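Protein argonaute (Methanocaldococcus jannaschii, PDB 5G5S) uses short single-stranded DNA guides to bind complementary target DNA and cleave it, and may defend the cell against invading genetic elements. Local coordinates at residues A[335-349]-A[382-396]. Sequence-based numbering, arbitrary orientation.
Sequences WIYNQNAKIYLPYDV and MFRNYNKIANKTELP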
ATOM      1  N   TRP A 335       7.754 -13.807  28.541  1.00 91.48           N
ATOM      2  CA  TRP A 335       8.098 -15.028  29.269  1.00 94.64           C
ATOM      3  C   TRP A 335       9.440 -15.642  28.820  1.00101.09           C
ATOM      4  O   TRP A 335       9.940 -16.567  29.470  1.00104.93           O
ATOM      5  CB  TRP A 335       6.953 -16.055  29.203  1.00 93.54           C
ATOM      6  CG  TRP A 335       6.447 -16.328  27.818  1.00 91.96           C
ATOM      7  CD1 TRP A 335       5.405 -15.708  27.189  1.00 92.24           C
ATOM      8  CD2 TRP A 335       6.965 -17.286  26.889  1.00 91.86           C
ATOM      9  NE1 TRP A 335       5.238 -16.228  25.925  1.00 89.88           N
ATOM     10  CE2 TRP A 335       6.185 -17.196  25.712  1.00 92.98           C
ATOM     11  CE3 TRP A 335       8.019 -18.218  26.934  1.00 95.72           C
ATOM     12  CZ2 TRP A 335       6.422 -18.004  24.591  1.00 91.66           C
ATOM     13  CZ3 TRP A 335       8.256 -19.011  25.822  1.00 96.71           C
ATOM     14  CH2 TRP A 335       7.469 -18.897  24.666  1.00 94.42           C
ATOM     15  N   ILE A 336      10.026 -15.118  27.726  1.00 95.10           N
ATOM     16  CA  ILE A 336      11.331 -15.550  27.211  1.00 95.57           C
ATOM     17  C   ILE A 336      12.413 -15.113  28.209  1.00103.46           C
ATOM     18  O   ILE A 336      13.288 -15.909  28.533  1.00107.09           O
ATOM     19  CB  ILE A 336      11.571 -15.024  25.754  1.00 94.48           C
ATOM     20  CG1 ILE A 336      10.573 -15.656  24.740  1.00 91.31           C
ATOM     21  CG2 ILE A 336      13.041 -15.148  25.287  1.00 96.03           C
ATOM     22  CD1 ILE A 336      10.836 -17.085  24.267  1.00 92.25           C
ATOM     23  N   TYR A 337      12.318 -13.875  28.723  1.00100.74           N
ATOM     24  CA  TYR A 337      13.264 -13.327  29.701  1.00104.59           C
ATOM     25  C   TYR A 337      12.700 -13.454  31.120  1.00110.34           C
ATOM     26  O   TYR A 337      13.303 -14.132  31.949  1.00114.08           O
ATOM     27  CB  TYR A 337      13.621 -11.860  29.374  1.00105.73           C
ATOM     28  CG  TYR A 337      14.385 -11.670  28.078  1.00106.98           C
ATOM     29  CD1 TYR A 337      13.720 -11.578  26.860  1.00105.11           C
ATOM     30  CD2 TYR A 337      15.770 -11.528  28.077  1.00110.81           C
ATOM     31  CE1 TYR A 337      14.417 -11.393  25.667  1.00104.61           C
ATOM     32  CE2 TYR A 337      16.477 -11.330  26.889  1.00110.99           C
ATOM     33  CZ  TYR A 337      15.796 -11.269  25.685  1.00113.51           C
ATOM     34  OH  TYR A 337      16.482 -11.079  24.508  1.00113.47           O
ATOM     35  N   ASN A 338      11.527 -12.842  31.379  1.00104.82           N
ATOM     36  CA  ASN A 338      10.843 -12.827  32.673  1.00106.42           C
ATOM     37  C   ASN A 338      10.201 -14.186  33.023  1.00111.17           C
ATOM     38  O   ASN A 338       9.292 -14.641  32.331  1.00109.70           O
ATOM     39  CB  ASN A 338       9.809 -11.688  32.701  1.00105.53           C
ATOM     40  CG  ASN A 338       9.340 -11.226  34.067  1.00128.18           C
ATOM     41  OD1 ASN A 338       9.250 -11.989  35.037  1.00129.58           O
ATOM     42  ND2 ASN A 338       8.960  -9.961  34.152  1.00114.88           N
ATOM     43  N   GLN A 339      10.673 -14.809  34.114  1.00110.31           N
ATOM     44  CA  GLN A 339      10.213 -16.106  34.633  1.00111.88           C
ATOM     45  C   GLN A 339       8.814 -16.045  35.266  1.00113.63           C
ATOM     46  O   GLN A 339       8.154 -17.080  35.389  1.00113.82           O
ATOM     47  CB  GLN A 339      11.226 -16.650  35.658  1.00117.81           C
ATOM     48  N   ASN A 340       8.381 -14.841  35.685  1.00108.08           N
ATOM     49  CA  ASN A 340       7.081 -14.600  36.313  1.00107.24           C
ATOM     50  C   ASN A 340       6.018 -14.120  35.318  1.00106.21           C
ATOM     51  O   ASN A 340       4.828 -14.106  35.657  1.00105.34           O
ATOM     52  CB  ASN A 340       7.224 -13.627  37.479  1.00109.01           C
ATOM     53  CG  ASN A 340       8.128 -14.141  38.566  1.00123.16           C
ATOM     54  OD1 ASN A 340       7.777 -15.056  39.315  1.00114.36           O
ATOM     55  ND2 ASN A 340       9.330 -13.594  38.642  1.00114.63           N
ATOM     56  N   ALA A 341       6.445 -13.746  34.091  1.00 99.12           N
ATOM     57  CA  ALA A 341       5.560 -13.286  33.014  1.00 95.33           C
ATOM     58  C   ALA A 341       4.671 -14.433  32.536  1.00 98.10           C
ATOM     59  O   ALA A 341       5.144 -15.572  32.428  1.00 99.53           O
ATOM     60  CB  ALA A 341       6.378 -12.742  31.854  1.00 93.46           C
ATOM     61  N   LYS A 342       3.379 -14.135  32.285  1.00 91.81           N
ATOM     62  CA  LYS A 342       2.388 -15.115  31.838  1.00 90.75           C
ATOM     63  C   LYS A 342       2.759 -15.714  30.476  1.00 91.03           C
ATOM     64  O   LYS A 342       3.048 -14.965  29.539  1.00 88.07           O
ATOM     65  CB  LYS A 342       0.975 -14.497  31.826  1.00 92.12           C
ATOM     66  CG  LYS A 342      -0.141 -15.517  31.590  1.00109.44           C
ATOM     67  CD  LYS A 342      -1.535 -14.896  31.679  1.00118.67           C
ATOM     68  CE  LYS A 342      -2.598 -15.792  31.086  1.00121.40           C
ATOM     69  NZ  LYS A 342      -2.968 -16.914  31.991  1.00128.96           N
ATOM     70  N   ILE A 343       2.784 -17.065  30.390  1.00 88.24           N
ATOM     71  CA  ILE A 343       3.084 -17.814  29.158  1.00 86.47           C
ATOM     72  C   ILE A 343       1.832 -17.862  28.277  1.00 88.19           C
ATOM     73  O   ILE A 343       0.780 -18.311  28.734  1.00 88.61           O
ATOM     74  CB  ILE A 343       3.646 -19.245  29.431  1.00 92.55           C
ATOM     75  CG1 ILE A 343       4.904 -19.202  30.325  1.00 95.17           C
ATOM     76  CG2 ILE A 343       3.904 -20.017  28.108  1.00 91.41           C
ATOM     77  CD1 ILE A 343       5.266 -20.493  30.975  1.00100.47           C
ATOM     78  N   TYR A 344       1.967 -17.413  27.014  1.00 82.59           N
ATOM     79  CA  TYR A 344       0.906 -17.380  26.010  1.00 80.32           C
ATOM     80  C   TYR A 344       1.183 -18.364  24.878  1.00 86.18           C
ATOM     81  O   TYR A 344       2.293 -18.383  24.327  1.00 85.93           O
ATOM     82  CB  TYR A 344       0.729 -15.963  25.453  1.00 77.68           C
ATOM     83  CG  TYR A 344       0.359 -14.933  26.496  1.00 78.90           C
ATOM     84  CD1 TYR A 344      -0.837 -15.025  27.203  1.00 82.17           C
ATOM     85  CD2 TYR A 344       1.181 -13.839  26.743  1.00 78.60           C
ATOM     86  CE1 TYR A 344      -1.193 -14.065  28.147  1.00 83.31           C
ATOM     87  CE2 TYR A 344       0.827 -12.866  27.675  1.00 80.38           C
ATOM     88  CZ  TYR A 344      -0.363 -12.982  28.374  1.00 88.10           C
ATOM     89  OH  TYR A 344      -0.718 -12.022  29.291  1.00 90.33           O
ATOM     90  N   LEU A 345       0.164 -19.175  24.528  1.00 83.15           N
ATOM     91  CA  LEU A 345       0.250 -20.199  23.482  1.00 82.56           C
ATOM     92  C   LEU A 345      -0.605 -19.885  22.235  1.00 84.46           C
ATOM     93  O   LEU A 345      -1.617 -19.178  22.348  1.00 83.19           O
ATOM     94  CB  LEU A 345      -0.049 -21.599  24.064  1.00 86.36           C
ATOM     95  CG  LEU A 345       0.899 -22.104  25.183  1.00 93.43           C
ATOM     96  CD1 LEU A 345       0.371 -23.359  25.806  1.00 97.31           C
ATOM     97  CD2 LEU A 345       2.317 -22.354  24.657  1.00 95.44           C
ATOM     98  N   PRO A 346      -0.194 -20.350  21.026  1.00 80.26           N
ATOM     99  CA  PRO A 346      -0.952 -20.010  19.812  1.00 77.34           C
ATOM    100  C   PRO A 346      -2.285 -20.724  19.652  1.00 81.72           C
ATOM    101  O   PRO A 346      -2.454 -21.835  20.144  1.00 85.27           O
ATOM    102  CB  PRO A 346       0.012 -20.391  18.690  1.00 78.35           C
ATOM    103  CG  PRO A 346       0.800 -21.503  19.245  1.00 85.71           C
ATOM    104  CD  PRO A 346       0.999 -21.158  20.690  1.00 83.13           C
ATOM    105  N   TYR A 347      -3.220 -20.079  18.945  1.00 75.99           N
ATOM    106  CA  TYR A 347      -4.548 -20.613  18.632  1.00 76.73           C
ATOM    107  C   TYR A 347      -4.472 -21.786  17.666  1.00 81.14           C
ATOM    108  O   TYR A 347      -5.234 -22.737  17.825  1.00 83.81           O
ATOM    109  CB  TYR A 347      -5.463 -19.519  18.042  1.00 75.03           C
ATOM    110  CG  TYR A 347      -6.502 -19.025  19.018  1.00 76.86           C
ATOM    111  CD1 TYR A 347      -6.171 -18.113  20.017  1.00 78.29           C
ATOM    112  CD2 TYR A 347      -7.815 -19.487  18.961  1.00 79.18           C
ATOM    113  CE1 TYR A 347      -7.119 -17.679  20.942  1.00 80.74           C
ATOM    114  CE2 TYR A 347      -8.777 -19.046  19.869  1.00 81.77           C
ATOM    115  CZ  TYR A 347      -8.423 -18.143  20.860  1.00 88.64           C
ATOM    116  OH  TYR A 347      -9.365 -17.691  21.750  1.00 89.74           O
ATOM    117  N   ASP A 348      -3.579 -21.709  16.655  1.00 79.12           N
ATOM    118  CA  ASP A 348      -3.388 -22.762  15.655  1.00 80.69           C
ATOM    119  C   ASP A 348      -2.016 -22.687  14.991  1.00 82.31           C
ATOM    120  O   ASP A 348      -1.540 -21.601  14.666  1.00 79.62           O
ATOM    121  CB  ASP A 348      -4.509 -22.735  14.584  1.00 83.12           C
ATOM    122  CG  ASP A 348      -4.572 -23.966  13.693  1.00100.59           C
ATOM    123  OD1 ASP A 348      -4.485 -25.101  14.229  1.00106.34           O
ATOM    124  OD2 ASP A 348      -4.767 -23.802  12.466  1.00105.19           O
ATOM    125  N   VAL A 349      -1.398 -23.854  14.781  1.00 80.77           N
ATOM    126  CA  VAL A 349      -0.108 -24.037  14.110  1.00 79.47           C
ATOM    127  C   VAL A 349      -0.399 -24.930  12.873  1.00 86.29           C
ATOM    128  O   VAL A 349      -1.063 -25.961  13.040  1.00 90.53           O
ATOM    129  CB  VAL A 349       0.951 -24.675  15.063  1.00 85.51           C
ATOM    130  CG1 VAL A 349       2.269 -24.949  14.337  1.00 84.73           C
ATOM    131  CG2 VAL A 349       1.195 -23.802  16.292  1.00 83.82           C
ATOM    132  N   MET A 382      17.610 -16.618  23.530  1.00 97.15           N
ATOM    133  CA  MET A 382      16.272 -16.454  22.965  1.00 93.29           C
ATOM    134  C   MET A 382      15.665 -17.807  22.560  1.00100.05           C
ATOM    135  O   MET A 382      14.529 -18.099  22.939  1.00100.90           O
ATOM    136  CB  MET A 382      16.283 -15.480  21.777  1.00 91.61           C
ATOM    137  CG  MET A 382      14.981 -15.505  20.975  1.00 91.30           C
ATOM    138  SD  MET A 382      15.003 -14.614  19.416  1.00 91.39           S
ATOM    139  CE  MET A 382      16.138 -15.592  18.490  1.00 89.40           C
ATOM    140  N   PHE A 383      16.399 -18.601  21.759  1.00 97.55           N
ATOM    141  CA  PHE A 383      15.924 -19.894  21.275  1.00 98.18           C
ATOM    142  C   PHE A 383      15.825 -20.988  22.344  1.00106.62           C
ATOM    143  O   PHE A 383      14.884 -21.770  22.287  1.00107.59           O
ATOM    144  CB  PHE A 383      16.713 -20.370  20.046  1.00 99.88           C
ATOM    145  CG  PHE A 383      16.386 -19.692  18.731  1.00 97.36           C
ATOM    146  CD1 PHE A 383      15.088 -19.692  18.231  1.00 97.42           C
ATOM    147  CD2 PHE A 383      17.391 -19.134  17.950  1.00 98.82           C
ATOM    148  CE1 PHE A 383      14.795 -19.098  16.997  1.00 95.33           C
ATOM    149  CE2 PHE A 383      17.100 -18.557  16.708  1.00 98.57           C
ATOM    150  CZ  PHE A 383      15.802 -18.537  16.242  1.00 93.84           C
ATOM    151  N   ARG A 384      16.759 -21.051  23.311  1.00106.02           N
ATOM    152  CA  ARG A 384      16.707 -22.077  24.367  1.00110.20           C
ATOM    153  C   ARG A 384      15.486 -21.914  25.282  1.00113.51           C
ATOM    154  O   ARG A 384      14.923 -22.916  25.730  1.00116.06           O
ATOM    155  CB  ARG A 384      18.012 -22.147  25.176  1.00113.60           C
ATOM    156  N   ASN A 385      15.070 -20.653  25.531  1.00106.41           N
ATOM    157  CA  ASN A 385      13.895 -20.314  26.337  1.00105.32           C
ATOM    158  C   ASN A 385      12.627 -20.559  25.526  1.00105.62           C
ATOM    159  O   ASN A 385      11.594 -20.909  26.099  1.00107.88           O
ATOM    160  CB  ASN A 385      13.961 -18.865  26.836  1.00103.14           C
ATOM    161  CG  ASN A 385      14.803 -18.690  28.083  1.00121.74           C
ATOM    162  OD1 ASN A 385      14.328 -18.845  29.215  1.00117.66           O
ATOM    163  ND2 ASN A 385      16.065 -18.340  27.909  1.00109.04           N
ATOM    164  N   TYR A 386      12.709 -20.401  24.194  1.00 96.24           N
ATOM    165  CA  TYR A 386      11.580 -20.662  23.313  1.00 92.75           C
ATOM    166  C   TYR A 386      11.380 -22.166  23.141  1.00 99.50           C
ATOM    167  O   TYR A 386      10.243 -22.628  23.204  1.00100.47           O
ATOM    168  CB  TYR A 386      11.736 -19.947  21.949  1.00 88.96           C
ATOM    169  CG  TYR A 386      10.733 -20.404  20.909  1.00 86.60           C
ATOM    170  CD1 TYR A 386       9.479 -19.807  20.811  1.00 84.43           C
ATOM    171  CD2 TYR A 386      11.015 -21.471  20.062  1.00 89.24           C
ATOM    172  CE1 TYR A 386       8.536 -20.251  19.882  1.00 83.73           C
ATOM    173  CE2 TYR A 386      10.072 -21.942  19.153  1.00 89.14           C
ATOM    174  CZ  TYR A 386       8.844 -21.313  19.047  1.00 91.48           C
ATOM    175  OH  TYR A 386       7.934 -21.763  18.125  1.00 90.61           O
ATOM    176  N   ASN A 387      12.477 -22.914  22.892  1.00 97.74           N
ATOM    177  CA  ASN A 387      12.475 -24.365  22.676  1.00100.84           C
ATOM    178  C   ASN A 387      12.017 -25.165  23.888  1.00111.94           C
ATOM    179  O   ASN A 387      11.360 -26.188  23.708  1.00114.84           O
ATOM    180  CB  ASN A 387      13.837 -24.861  22.184  1.00 98.60           C
ATOM    181  CG  ASN A 387      14.192 -24.467  20.769  1.00107.09           C
ATOM    182  OD1 ASN A 387      13.333 -24.301  19.889  1.00 95.35           O
ATOM    183  ND2 ASN A 387      15.481 -24.328  20.509  1.00 97.63           N
ATOM    184  N   LYS A 388      12.350 -24.706  25.118  1.00110.82           N
ATOM    185  CA  LYS A 388      11.947 -25.373  26.364  1.00115.35           C
ATOM    186  C   LYS A 388      10.421 -25.323  26.565  1.00118.33           C
ATOM    187  O   LYS A 388       9.870 -26.127  27.318  1.00122.77           O
ATOM    188  CB  LYS A 388      12.686 -24.773  27.572  1.00119.95           C
ATOM    189  N   ILE A 389       9.752 -24.398  25.860  1.00109.20           N
ATOM    190  CA  ILE A 389       8.306 -24.187  25.871  1.00107.60           C
ATOM    191  C   ILE A 389       7.684 -24.765  24.581  1.00109.02           C
ATOM    192  O   ILE A 389       6.594 -25.326  24.654  1.00110.19           O
ATOM    193  CB  ILE A 389       7.986 -22.679  26.128  1.00107.48           C
ATOM    194  CG1 ILE A 389       8.675 -22.144  27.425  1.00110.14           C
ATOM    195  CG2 ILE A 389       6.482 -22.342  26.080  1.00107.53           C
ATOM    196  CD1 ILE A 389       8.291 -22.803  28.800  1.00122.16           C
ATOM    197  N   ALA A 390       8.401 -24.684  23.424  1.00102.37           N
ATOM    198  CA  ALA A 390       7.971 -25.249  22.127  1.00100.48           C
ATOM    199  C   ALA A 390       7.897 -26.799  22.194  1.00108.43           C
ATOM    200  O   ALA A 390       7.156 -27.429  21.423  1.00108.18           O
ATOM    201  CB  ALA A 390       8.911 -24.812  21.019  1.00 97.93           C
ATOM    202  N   ASN A 391       8.677 -27.394  23.125  1.00108.07           N
ATOM    203  CA  ASN A 391       8.695 -28.819  23.448  1.00113.06           C
ATOM    204  C   ASN A 391       7.496 -29.017  24.372  1.00119.61           C
ATOM    205  O   ASN A 391       7.280 -28.206  25.279  1.00117.91           O
ATOM    206  CB  ASN A 391       9.991 -29.183  24.180  1.00115.77           C
ATOM    207  CG  ASN A 391      10.416 -30.616  24.009  1.00136.52           C
ATOM    208  OD1 ASN A 391      10.102 -31.493  24.826  1.00130.66           O
ATOM    209  ND2 ASN A 391      11.167 -30.881  22.950  1.00126.57           N
ATOM    210  N   LYS A 392       6.697 -30.063  24.117  1.00120.83           N
ATOM    211  CA  LYS A 392       5.467 -30.393  24.850  1.00124.58           C
ATOM    212  C   LYS A 392       4.310 -29.405  24.559  1.00125.51           C
ATOM    213  O   LYS A 392       3.491 -29.117  25.435  1.00126.58           O
ATOM    214  CB  LYS A 392       5.712 -30.656  26.358  1.00132.14           C
ATOM    215  N   THR A 393       4.261 -28.908  23.299  1.00118.22           N
ATOM    216  CA  THR A 393       3.240 -28.028  22.708  1.00113.79           C
ATOM    217  C   THR A 393       3.257 -28.156  21.172  1.00114.22           C
ATOM    218  O   THR A 393       4.209 -28.715  20.617  1.00113.64           O
ATOM    219  CB  THR A 393       3.327 -26.571  23.225  1.00120.44           C
ATOM    220  OG1 THR A 393       2.059 -25.943  23.031  1.00122.33           O
ATOM    221  CG2 THR A 393       4.375 -25.752  22.514  1.00114.04           C
ATOM    222  N   GLU A 394       2.214 -27.614  20.499  1.00108.40           N
ATOM    223  CA  GLU A 394       2.048 -27.621  19.037  1.00105.95           C
ATOM    224  C   GLU A 394       3.138 -26.831  18.292  1.00104.76           C
ATOM    225  O   GLU A 394       3.423 -27.143  17.135  1.00103.32           O
ATOM    226  CB  GLU A 394       0.654 -27.101  18.633  1.00105.79           C
ATOM    227  CG  GLU A 394      -0.490 -28.057  18.938  1.00123.46           C
ATOM    228  CD  GLU A 394      -1.798 -27.821  18.197  1.00151.34           C
ATOM    229  OE1 GLU A 394      -2.049 -26.678  17.747  1.00144.40           O
ATOM    230  OE2 GLU A 394      -2.577 -28.793  18.069  1.00148.04           O
ATOM    231  N   LEU A 395       3.734 -25.816  18.955  1.00 99.01           N
ATOM    232  CA  LEU A 395       4.776 -24.939  18.406  1.00 95.03           C
ATOM    233  C   LEU A 395       6.006 -25.694  17.892  1.00101.26           C
ATOM    234  O   LEU A 395       6.494 -26.602  18.572  1.00105.15           O
ATOM    235  CB  LEU A 395       5.226 -23.893  19.440  1.00 93.45           C
ATOM    236  CG  LEU A 395       4.338 -22.679  19.657  1.00 94.91           C
ATOM    237  CD1 LEU A 395       4.671 -22.008  20.967  1.00 95.62           C
ATOM    238  CD2 LEU A 395       4.469 -21.672  18.516  1.00 91.76           C
ATOM    239  N   PRO A 396       6.549 -25.309  16.713  1.00 94.88           N
ATOM    240  CA  PRO A 396       7.757 -25.992  16.213  1.00 96.14           C
ATOM    241  C   PRO A 396       9.013 -25.555  16.965  1.00 99.25           C
ATOM    242  O   PRO A 396       9.022 -24.490  17.584  1.00 96.51           O
ATOM    243  CB  PRO A 396       7.820 -25.568  14.744  1.00 94.87           C
ATOM    244  CG  PRO A 396       7.136 -24.230  14.705  1.00 94.49           C
ATOM    245  CD  PRO A 396       6.101 -24.239  15.791  1.00 91.04           C
TER
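The indole of W335 and the side chain of I389 run past one another in opposing senses, with W335 CZ3 3.5 Å from I389 CG1. The rim of the same ring meets the helix backbone, N385 O lying at its edge, in plane, 3.8 Å from CZ3. Within its own loop the indole is layered between I336 CG1 on one face and I343 CG2 over the centre of the other; I343 CG2 also meets I389 CG2 tip to tip, 4.0 Å apart. I336 turns CD1 across the helix onto CA and CB of Y386; with CG1 beside its own backbone N (chi1 -66°), its CG2 is left to lie against N385 CB.

Farther along, the residues following the helix take over. L345 CD2 packs 3.9 Å from T393 OG1, while P346 CG lies 3.7 Å from L395 CD2. V349 runs alongside E394 and brings CG1 to 3.7 Å from E394 O.

Several second-shell bonds position these groups. Y386 OH donates to P396 O in the carbonyl plane, tying helix 372-390 to the chain that leads into strand 397-407. N385 ND2 is held by K381 O, and R354 forms a salt bridge with D348 and a long, weak ion pair with E394, probably easing the proximity of the two carboxylates.

No hydrogen bond crosses; I336 O and N385 OD1, both acceptors, lie 3.2 Å apart without bonding. Mainly apolar packing, with some carbons resting on oxygens, joins the chain entering the Mid domain to helix 372-390, a worked example of cohesion by packing.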